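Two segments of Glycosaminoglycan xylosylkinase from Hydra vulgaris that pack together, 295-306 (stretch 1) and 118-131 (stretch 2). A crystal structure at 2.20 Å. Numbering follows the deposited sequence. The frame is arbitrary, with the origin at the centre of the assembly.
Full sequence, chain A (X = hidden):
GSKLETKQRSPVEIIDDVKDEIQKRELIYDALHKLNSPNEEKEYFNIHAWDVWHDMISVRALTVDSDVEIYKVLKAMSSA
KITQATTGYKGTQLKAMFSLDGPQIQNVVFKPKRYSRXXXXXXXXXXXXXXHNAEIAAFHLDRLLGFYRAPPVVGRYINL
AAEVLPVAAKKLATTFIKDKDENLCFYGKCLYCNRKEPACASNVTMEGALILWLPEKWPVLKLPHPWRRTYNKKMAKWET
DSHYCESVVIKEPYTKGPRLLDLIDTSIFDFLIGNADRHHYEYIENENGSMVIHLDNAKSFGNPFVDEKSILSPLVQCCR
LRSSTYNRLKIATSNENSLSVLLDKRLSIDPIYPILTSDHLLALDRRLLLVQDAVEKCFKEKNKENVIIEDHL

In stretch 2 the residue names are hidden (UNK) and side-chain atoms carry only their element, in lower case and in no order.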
ATOM      1  N   LEU A 295       0.664  11.569  19.400  1.00 29.09           N
ATOM      2  CA  LEU A 295       2.090  11.657  19.682  1.00 31.19           C
ATOM      3  C   LEU A 295       2.297  11.641  21.195  1.00 32.56           C
ATOM      4  O   LEU A 295       1.538  12.272  21.941  1.00 32.84           O
ATOM      5  CB  LEU A 295       2.672  12.916  19.030  1.00 29.67           C
ATOM      6  CG  LEU A 295       4.131  13.260  19.269  1.00 38.89           C
ATOM      7  CD1 LEU A 295       4.967  12.127  18.717  1.00 40.53           C
ATOM      8  CD2 LEU A 295       4.446  14.554  18.529  1.00 44.43           C
ATOM      9  N   ASP A 296       3.296  10.874  21.639  1.00 32.23           N
ATOM     10  CA  ASP A 296       3.566  10.607  23.048  1.00 32.33           C
ATOM     11  C   ASP A 296       2.370   9.935  23.716  1.00 31.43           C
ATOM     12  O   ASP A 296       1.575  10.587  24.403  1.00 29.11           O
ATOM     13  CB  ASP A 296       3.935  11.893  23.800  1.00 36.65           C
ATOM     14  CG  ASP A 296       4.382  11.635  25.242  1.00 62.34           C
ATOM     15  OD1 ASP A 296       4.906  12.580  25.875  1.00 73.53           O
ATOM     16  OD2 ASP A 296       4.227  10.498  25.752  1.00 65.04           O
ATOM     17  N   ASN A 297       2.248   8.624  23.536  1.00 26.32           N
ATOM     18  CA  ASN A 297       1.150   7.851  24.100  1.00 26.87           C
ATOM     19  C   ASN A 297       1.611   6.945  25.236  1.00 27.58           C
ATOM     20  O   ASN A 297       0.922   5.975  25.566  1.00 25.40           O
ATOM     21  CB  ASN A 297       0.470   7.027  23.005  1.00 23.01           C
ATOM     22  CG  ASN A 297       0.135   7.851  21.777  1.00 27.94           C
ATOM     23  OD1 ASN A 297      -0.464   8.920  21.881  1.00 28.74           O
ATOM     24  ND2 ASN A 297       0.522   7.355  20.598  1.00 24.88           N
ATOM     25  N   ALA A 298       2.768   7.244  25.839  1.00 22.33           N
ATOM     26  CA  ALA A 298       3.443   6.298  26.724  1.00 26.45           C
ATOM     27  C   ALA A 298       2.880   6.257  28.137  1.00 23.18           C
ATOM     28  O   ALA A 298       3.166   5.300  28.869  1.00 24.00           O
ATOM     29  CB  ALA A 298       4.934   6.616  26.807  1.00 25.02           C
ATOM     30  N   LYS A 299       2.085   7.242  28.548  1.00 25.31           N
ATOM     31  CA  LYS A 299       1.537   7.209  29.902  1.00 30.03           C
ATOM     32  C   LYS A 299       0.185   6.506  29.873  1.00 27.91           C
ATOM     33  O   LYS A 299      -0.876   7.049  30.184  1.00 29.34           O
ATOM     34  CB  LYS A 299       1.440   8.615  30.480  1.00 28.46           C
ATOM     35  CG  LYS A 299       1.434   8.612  32.002  1.00 42.69           C
ATOM     36  CD  LYS A 299       2.836   8.759  32.571  1.00 45.42           C
ATOM     37  CE  LYS A 299       3.345  10.167  32.380  1.00 46.06           C
ATOM     38  NZ  LYS A 299       2.483  11.115  33.137  1.00 57.40           N
ATOM     39  N   SER A 300       0.268   5.232  29.512  1.00 23.59           N
ATOM     40  CA  SER A 300      -0.908   4.411  29.305  1.00 24.58           C
ATOM     41  C   SER A 300      -0.561   2.988  29.716  1.00 21.21           C
ATOM     42  O   SER A 300       0.589   2.677  30.052  1.00 19.74           O
ATOM     43  CB  SER A 300      -1.390   4.520  27.848  1.00 24.63           C
ATOM     44  OG  SER A 300      -0.370   4.152  26.942  1.00 36.06           O
ATOM     45  N   PHE A 301      -1.578   2.125  29.699  1.00 23.77           N
ATOM     46  CA  PHE A 301      -1.447   0.736  30.149  1.00 20.07           C
ATOM     47  C   PHE A 301      -0.718   0.661  31.493  1.00 24.58           C
ATOM     48  O   PHE A 301       0.194  -0.147  31.690  1.00 23.48           O
ATOM     49  CB  PHE A 301      -0.758  -0.126  29.087  1.00 19.23           C
ATOM     50  CG  PHE A 301      -1.535  -0.219  27.790  1.00 27.65           C
ATOM     51  CD1 PHE A 301      -2.666  -1.028  27.697  1.00 19.50           C
ATOM     52  CD2 PHE A 301      -1.129   0.486  26.665  1.00 19.01           C
ATOM     53  CE1 PHE A 301      -3.386  -1.117  26.507  1.00 25.56           C
ATOM     54  CE2 PHE A 301      -1.842   0.402  25.467  1.00 19.05           C
ATOM     55  CZ  PHE A 301      -2.975  -0.399  25.391  1.00 24.51           C
ATOM     56  N   GLY A 302      -1.128   1.521  32.424  1.00 23.69           N
ATOM     57  CA  GLY A 302      -0.592   1.503  33.771  1.00 27.15           C
ATOM     58  C   GLY A 302      -1.381   0.609  34.711  1.00 27.32           C
ATOM     59  O   GLY A 302      -0.804   0.052  35.646  1.00 30.88           O
ATOM     60  N   ASN A 303      -2.690   0.436  34.468  1.00 24.83           N
ATOM     61  CA  ASN A 303      -3.505  -0.402  35.343  1.00 21.43           C
ATOM     62  C   ASN A 303      -4.605  -1.066  34.523  1.00 21.61           C
ATOM     63  O   ASN A 303      -5.512  -0.396  34.024  1.00 24.84           O
ATOM     64  CB  ASN A 303      -4.098   0.398  36.509  1.00 28.14           C
ATOM     65  CG  ASN A 303      -4.940  -0.467  37.462  1.00 26.85           C
ATOM     66  OD1 ASN A 303      -5.412  -1.562  37.124  1.00 30.90           O
ATOM     67  ND2 ASN A 303      -5.024  -0.016  38.704  1.00 24.80           N
ATOM     68  N   PRO A 304      -4.565  -2.390  34.371  1.00 24.18           N
ATOM     69  CA  PRO A 304      -5.546  -3.079  33.524  1.00 21.67           C
ATOM     70  C   PRO A 304      -6.900  -3.272  34.185  1.00 26.12           C
ATOM     71  O   PRO A 304      -7.814  -3.795  33.536  1.00 22.92           O
ATOM     72  CB  PRO A 304      -4.871  -4.434  33.279  1.00 28.47           C
ATOM     73  CG  PRO A 304      -4.108  -4.672  34.556  1.00 27.61           C
ATOM     74  CD  PRO A 304      -3.613  -3.327  35.000  1.00 25.82           C
ATOM     75  N   PHE A 305      -7.049  -2.902  35.457  1.00 26.44           N
ATOM     76  CA  PHE A 305      -8.275  -3.167  36.197  1.00 29.87           C
ATOM     77  C   PHE A 305      -9.149  -1.934  36.362  1.00 28.73           C
ATOM     78  O   PHE A 305     -10.289  -2.057  36.822  1.00 28.02           O
ATOM     79  CB  PHE A 305      -7.957  -3.767  37.579  1.00 28.30           C
ATOM     80  CG  PHE A 305      -6.996  -4.924  37.523  1.00 25.35           C
ATOM     81  CD1 PHE A 305      -7.304  -6.062  36.805  1.00 23.35           C
ATOM     82  CD2 PHE A 305      -5.800  -4.887  38.236  1.00 25.13           C
ATOM     83  CE1 PHE A 305      -6.412  -7.134  36.748  1.00 29.47           C
ATOM     84  CE2 PHE A 305      -4.916  -5.957  38.202  1.00 26.93           C
ATOM     85  CZ  PHE A 305      -5.223  -7.084  37.453  1.00 24.28           C
ATOM     86  N   VAL A 306      -8.646  -0.754  36.009  1.00 23.88           N
ATOM     87  CA  VAL A 306      -9.355   0.504  36.215  1.00 29.70           C
ATOM     88  C   VAL A 306      -9.605   1.138  34.854  1.00 35.07           C
ATOM     89  O   VAL A 306      -8.703   1.204  34.010  1.00 33.34           O
ATOM     90  CB  VAL A 306      -8.557   1.461  37.118  1.00 29.22           C
ATOM     91  CG1 VAL A 306      -9.260   2.810  37.248  1.00 29.78           C
ATOM     92  CG2 VAL A 306      -8.321   0.834  38.497  1.00 28.48           C
ATOM     93  N   UNK A 118       3.972  -6.548  34.213  1.00 24.24           N
ATOM     94  CA  UNK A 118       2.816  -6.759  35.068  1.00 22.29           C
ATOM     95  C   UNK A 118       2.716  -5.747  36.201  1.00 20.88           C
ATOM     96  O   UNK A 118       1.923  -5.950  37.126  1.00 24.80           O
ATOM     97  c   UNK A 118       4.003  -8.457  36.511  1.00 37.72           C
ATOM     98  o   UNK A 118       4.966  -7.693  36.541  1.00 46.43           O
ATOM     99  c   UNK A 118       2.822  -8.185  35.614  1.00 30.37           C
ATOM    100  n   UNK A 118       3.931  -9.545  37.261  1.00 40.74           N
ATOM    101  N   UNK A 119       3.490  -4.665  36.153  1.00 22.35           N
ATOM    102  CA  UNK A 119       3.363  -3.626  37.166  1.00 26.60           C
ATOM    103  C   UNK A 119       1.974  -2.998  37.130  1.00 29.01           C
ATOM    104  O   UNK A 119       1.470  -2.643  36.062  1.00 28.19           O
ATOM    105  c   UNK A 119       4.406  -1.454  38.024  1.00 28.91           C
ATOM    106  n   UNK A 119       4.240  -0.244  41.036  1.00 49.90           N
ATOM    107  c   UNK A 119       4.416  -2.538  36.949  1.00 27.00           C
ATOM    108  c   UNK A 119       5.312  -1.008  40.355  1.00 48.43           C
ATOM    109  c   UNK A 119       4.783  -2.048  39.372  1.00 31.65           C
ATOM    110  N   UNK A 120       1.374  -2.836  38.307  1.00 27.97           N
ATOM    111  CA  UNK A 120       0.109  -2.130  38.466  1.00 22.75           C
ATOM    112  C   UNK A 120       0.464  -0.745  38.994  1.00 29.25           C
ATOM    113  O   UNK A 120       1.037  -0.621  40.081  1.00 31.45           O
ATOM    114  c   UNK A 120      -1.100  -4.306  39.035  1.00 28.48           C
ATOM    115  c   UNK A 120      -0.831  -2.854  39.444  1.00 23.76           C
ATOM    116  c   UNK A 120      -1.460  -4.518  37.591  1.00 27.66           C
ATOM    117  c   UNK A 120      -2.154  -2.130  39.531  1.00 27.39           C
ATOM    118  N   UNK A 121       0.100   0.297  38.256  1.00 27.89           N
ATOM    119  CA  UNK A 121       0.425   1.678  38.607  1.00 34.34           C
ATOM    120  C   UNK A 121      -0.779   2.273  39.323  1.00 35.49           C
ATOM    121  O   UNK A 121      -1.831   2.474  38.712  1.00 37.23           O
ATOM    122  c   UNK A 121       3.248   1.950  37.346  1.00 41.65           C
ATOM    123  c   UNK A 121       0.783   2.516  37.372  1.00 32.85           C
ATOM    124  c   UNK A 121       1.957   1.918  36.599  1.00 36.32           C
ATOM    125  c   UNK A 121       1.112   3.936  37.788  1.00 33.61           C
ATOM    126  N   UNK A 122      -0.658   2.543  40.619  1.00 37.90           N
ATOM    127  CA  UNK A 122      -1.751   3.181  41.334  1.00 40.03           C
ATOM    128  C   UNK A 122      -1.495   4.679  41.441  1.00 47.96           C
ATOM    129  O   UNK A 122      -0.563   5.220  40.846  1.00 63.86           O
ATOM    130  c   UNK A 122      -2.274   0.535  44.232  1.00 46.78           C
ATOM    131  c   UNK A 122      -1.918   2.549  42.719  1.00 45.58           C
ATOM    132  c   UNK A 122      -3.704   0.894  42.210  1.00 38.35           C
ATOM    133  c   UNK A 122      -2.321   1.073  42.796  1.00 44.45           C
ATOM    134  N   UNK A 123      -2.293   5.347  42.258  1.00 45.37           N
ATOM    135  CA  UNK A 123      -2.256   6.794  42.353  1.00 44.07           C
ATOM    136  C   UNK A 123      -3.126   7.498  41.328  1.00 50.46           C
ATOM    137  O   UNK A 123      -4.111   6.959  40.808  1.00 65.09           O
ATOM    138  N   UNK A 124      -2.752   8.743  41.060  1.00 49.70           N
ATOM    139  CA  UNK A 124      -3.420   9.582  40.070  1.00 51.87           C
ATOM    140  C   UNK A 124      -3.515   8.857  38.727  1.00 48.37           C
ATOM    141  O   UNK A 124      -2.659   8.016  38.415  1.00 40.21           O
ATOM    142  c   UNK A 124      -2.490  11.590  41.240  1.00 47.96           C
ATOM    143  o   UNK A 124      -1.412  10.682  39.290  1.00 46.38           O
ATOM    144  c   UNK A 124      -2.695  10.914  39.881  1.00 50.17           C
ATOM    145  N   UNK A 125      -4.560   9.118  37.930  1.00 51.69           N
ATOM    146  CA  UNK A 125      -4.666   8.504  36.590  1.00 49.65           C
ATOM    147  C   UNK A 125      -3.454   8.695  35.677  1.00 44.25           C
ATOM    148  O   UNK A 125      -3.318   7.987  34.676  1.00 40.16           O
ATOM    149  c   UNK A 125      -5.699  10.000  38.234  1.00 50.47           C
ATOM    150  c   UNK A 125      -5.897   9.206  36.001  1.00 52.94           C
ATOM    151  c   UNK A 125      -6.707   9.637  37.181  1.00 51.15           C
ATOM    152  N   UNK A 126      -2.571   9.636  36.012  1.00 44.54           N
ATOM    153  CA  UNK A 126      -1.426  10.012  35.185  1.00 46.12           C
ATOM    154  C   UNK A 126      -0.091   9.647  35.827  1.00 49.41           C
ATOM    155  O   UNK A 126       0.956  10.141  35.394  1.00 44.54           O
ATOM    156  c   UNK A 126      -2.974  12.937  36.246  1.00 53.83           C
ATOM    157  c   UNK A 126      -0.644  12.865  36.762  1.00 55.85           C
ATOM    158  c   UNK A 126      -2.135  14.208  38.075  1.00 65.17           C
ATOM    159  c   UNK A 126      -1.508  11.496  34.807  1.00 49.51           C
ATOM    160  c   UNK A 126      -3.193  13.805  37.289  1.00 60.16           C
ATOM    161  o   UNK A 126      -2.364  15.082  39.117  1.00 68.46           O
ATOM    162  c   UNK A 126      -0.854  13.743  37.819  1.00 58.43           C
ATOM    163  c   UNK A 126      -1.703  12.450  35.961  1.00 53.85           C
ATOM    164  N   UNK A 127      -0.123   8.836  36.883  1.00 43.93           N
ATOM    165  CA  UNK A 127       1.052   8.542  37.690  1.00 48.24           C
ATOM    166  C   UNK A 127       2.123   7.825  36.859  1.00 48.62           C
ATOM    167  O   UNK A 127       1.819   7.095  35.908  1.00 40.50           O
ATOM    168  c   UNK A 127       1.756   8.708  40.845  1.00 63.29           C
ATOM    169  o   UNK A 127       2.755   8.840  41.582  1.00 71.86           O
ATOM    170  o   UNK A 127       0.819   9.535  40.805  1.00 65.51           O
ATOM    171  c   UNK A 127       1.670   7.487  39.960  1.00 51.44           C
ATOM    172  c   UNK A 127       0.637   7.658  38.872  1.00 46.91           C
ATOM    173  N   UNK A 128       3.389   8.032  37.238  1.00 40.00           N
ATOM    174  CA  UNK A 128       4.488   7.153  36.871  1.00 39.24           C
ATOM    175  C   UNK A 128       5.296   7.631  35.672  1.00 37.61           C
ATOM    176  O   UNK A 128       5.059   8.688  35.080  1.00 36.70           O
ATOM    177  N   UNK A 129       6.284   6.806  35.325  1.00 28.93           N
ATOM    178  CA  UNK A 129       7.136   7.019  34.165  1.00 25.45           C
ATOM    179  C   UNK A 129       6.421   6.619  32.884  1.00 28.86           C
ATOM    180  O   UNK A 129       5.456   5.852  32.893  1.00 26.82           O
ATOM    181  c   UNK A 129       9.488   7.537  36.083  1.00 30.07           C
ATOM    182  c   UNK A 129      10.165   7.642  37.278  1.00 29.49           C
ATOM    183  c   UNK A 129      10.182   5.286  37.475  1.00 31.53           C
ATOM    184  c   UNK A 129       9.156   6.306  35.561  1.00 30.06           C
ATOM    185  o   UNK A 129      11.180   6.624  39.165  1.00 39.04           O
ATOM    186  c   UNK A 129       8.416   6.191  34.253  1.00 21.15           C
ATOM    187  c   UNK A 129       9.510   5.184  36.274  1.00 27.04           C
ATOM    188  c   UNK A 129      10.506   6.517  37.971  1.00 31.93           C
ATOM    189  N   UNK A 130       6.936   7.130  31.767  1.00 28.28           N
ATOM    190  CA  UNK A 130       6.524   6.643  30.455  1.00 23.10           C
ATOM    191  C   UNK A 130       6.774   5.140  30.346  1.00 25.27           C
ATOM    192  O   UNK A 130       7.852   4.657  30.704  1.00 29.68           O
ATOM    193  o   UNK A 130       7.225   9.370  28.060  1.00 37.79           O
ATOM    194  c   UNK A 130       7.322   7.377  29.373  1.00 27.68           C
ATOM    195  c   UNK A 130       6.734   8.727  29.020  1.00 31.62           C
ATOM    196  o   UNK A 130       5.816   9.169  29.737  1.00 32.49           O
ATOM    197  N   UNK A 131       5.778   4.404  29.843  1.00 25.55           N
ATOM    198  CA  UNK A 131       5.913   2.968  29.580  1.00 24.13           C
ATOM    199  C   UNK A 131       6.292   2.764  28.118  1.00 24.60           C
ATOM    200  O   UNK A 131       5.516   3.095  27.213  1.00 23.13           O
ATOM    201  n   UNK A 131       2.752   3.441  32.096  1.00 46.78           N
ATOM    202  c   UNK A 131       4.630   2.196  29.891  1.00 18.70           C
ATOM    203  c   UNK A 131       2.209   4.469  32.723  1.00 68.94           C
ATOM    204  c   UNK A 131       4.425   1.839  31.364  1.00 28.18           C
ATOM    205  n   UNK A 131       0.923   4.738  32.542  1.00 82.40           N
ATOM    206  c   UNK A 131       4.144   3.058  32.212  1.00 40.13           C
ATOM    207  n   UNK A 131       2.917   5.245  33.540  1.00 79.85           N
TER
HETATM  208  O   HOH W   1       2.013  -0.566  33.914  1.00 25.65           O
HETATM  209  O   HOH W   2      -2.105   8.528  32.082  1.00 29.83           O

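Position 118 has two side-chain carbons, the second carrying one oxygen and one nitrogen, and its CA-to-CB bond points away from stretch 1: Asn118, whose amide suits an exposed site. At 119 four carbons in a row end in nitrogen, the mark of Lys119; its end recedes from the contact, while water 1 lies 3.0 Å from Lys119 O and 2.9 Å from Phe301 O and links the two carbonyls.

Position 120 carries four carbons forked at the first, one arm two carbons long; it packs against carbon of Pro304 and Phe305 and lies beside the Asn303 amide. This is Ile120: CD1 lies 3.6 Å from Pro304 CD and 3.8 Å from Phe305 CE2, an apolar patch, and CG2 is 3.7 Å from Asn303 ND2. The same fork recurs at 121, its CB 3.4 Å from Gly302 O, giving Ile121, which packs beside the carbonyl its own backbone N binds (N to Gly302 O, 2.8 Å). An ideal CB on Gly302 would sit a tight 3.3 Å from Ile121 CB. Position 122 has four carbons forked at the second, their end near Asn303: Leu122, long enough to bring CD2 within 3.9 Å of Asn303 ND2.

No side-chain atoms exist at 123, so it is Gly123; at these backbone angles a CB would jam against the preceding carbonyl. At 124 one carbon bears an oxygen and a carbon: Thr124. Three carbons close onto the backbone N at 125, making Pro125, which suits a type I turn beginning at Thr124. Position 126 has one carbon, then a six-carbon ring with an oxygen: Tyr126, amphipathic and partly exposed. Its backbone carbonyl O accepts a hydrogen bond from Lys299 NZ at 2.9 Å. Position 127, three carbons with two oxygens on the third, is Glu127, whose OE1 accepts from Thr124 OG1 at 2.9 Å, bracing the turn.

Bare 128 is Gly128, favoured by its positive phi. At 129 one carbon, then a ring of six carbons bearing an oxygen, with CA-to-CB pointing away, identifies Tyr129. Position 130 has two carbons, the second bearing two oxygens, against Ala298: Asp130, its buried carboxylate satisfied elsewhere in the structure. Ala298 CB, a methyl, lies 3.5 Å from Asp130 CG where the backbones come close.

At 131 are three carbons, a nitrogen, and a carbon with two more nitrogens; CA-to-CB runs sideways, but the end comes nearer stretch 1: Arg131. Its several N-H donors serve Ser300 O and its own loop at once: NE and NH2 donate to Ser300 O, at 3.1 and 3.2 Å, NH1 to Tyr129 O at 2.7 Å and Glu127 O at 3.2 Å.

All five hydrogen bonds across the contact end on backbone carbonyls, three from side-chain nitrogens of Arg131 and Lys299, two from backbone N of Ile121 and Arg131, the latter (Arg131 N to Ala298 O) 2.9 Å long. Ile120 adds apolar packing at the other end.

Stretch 2, residues 118-131: NKIILGTPYEGYDR
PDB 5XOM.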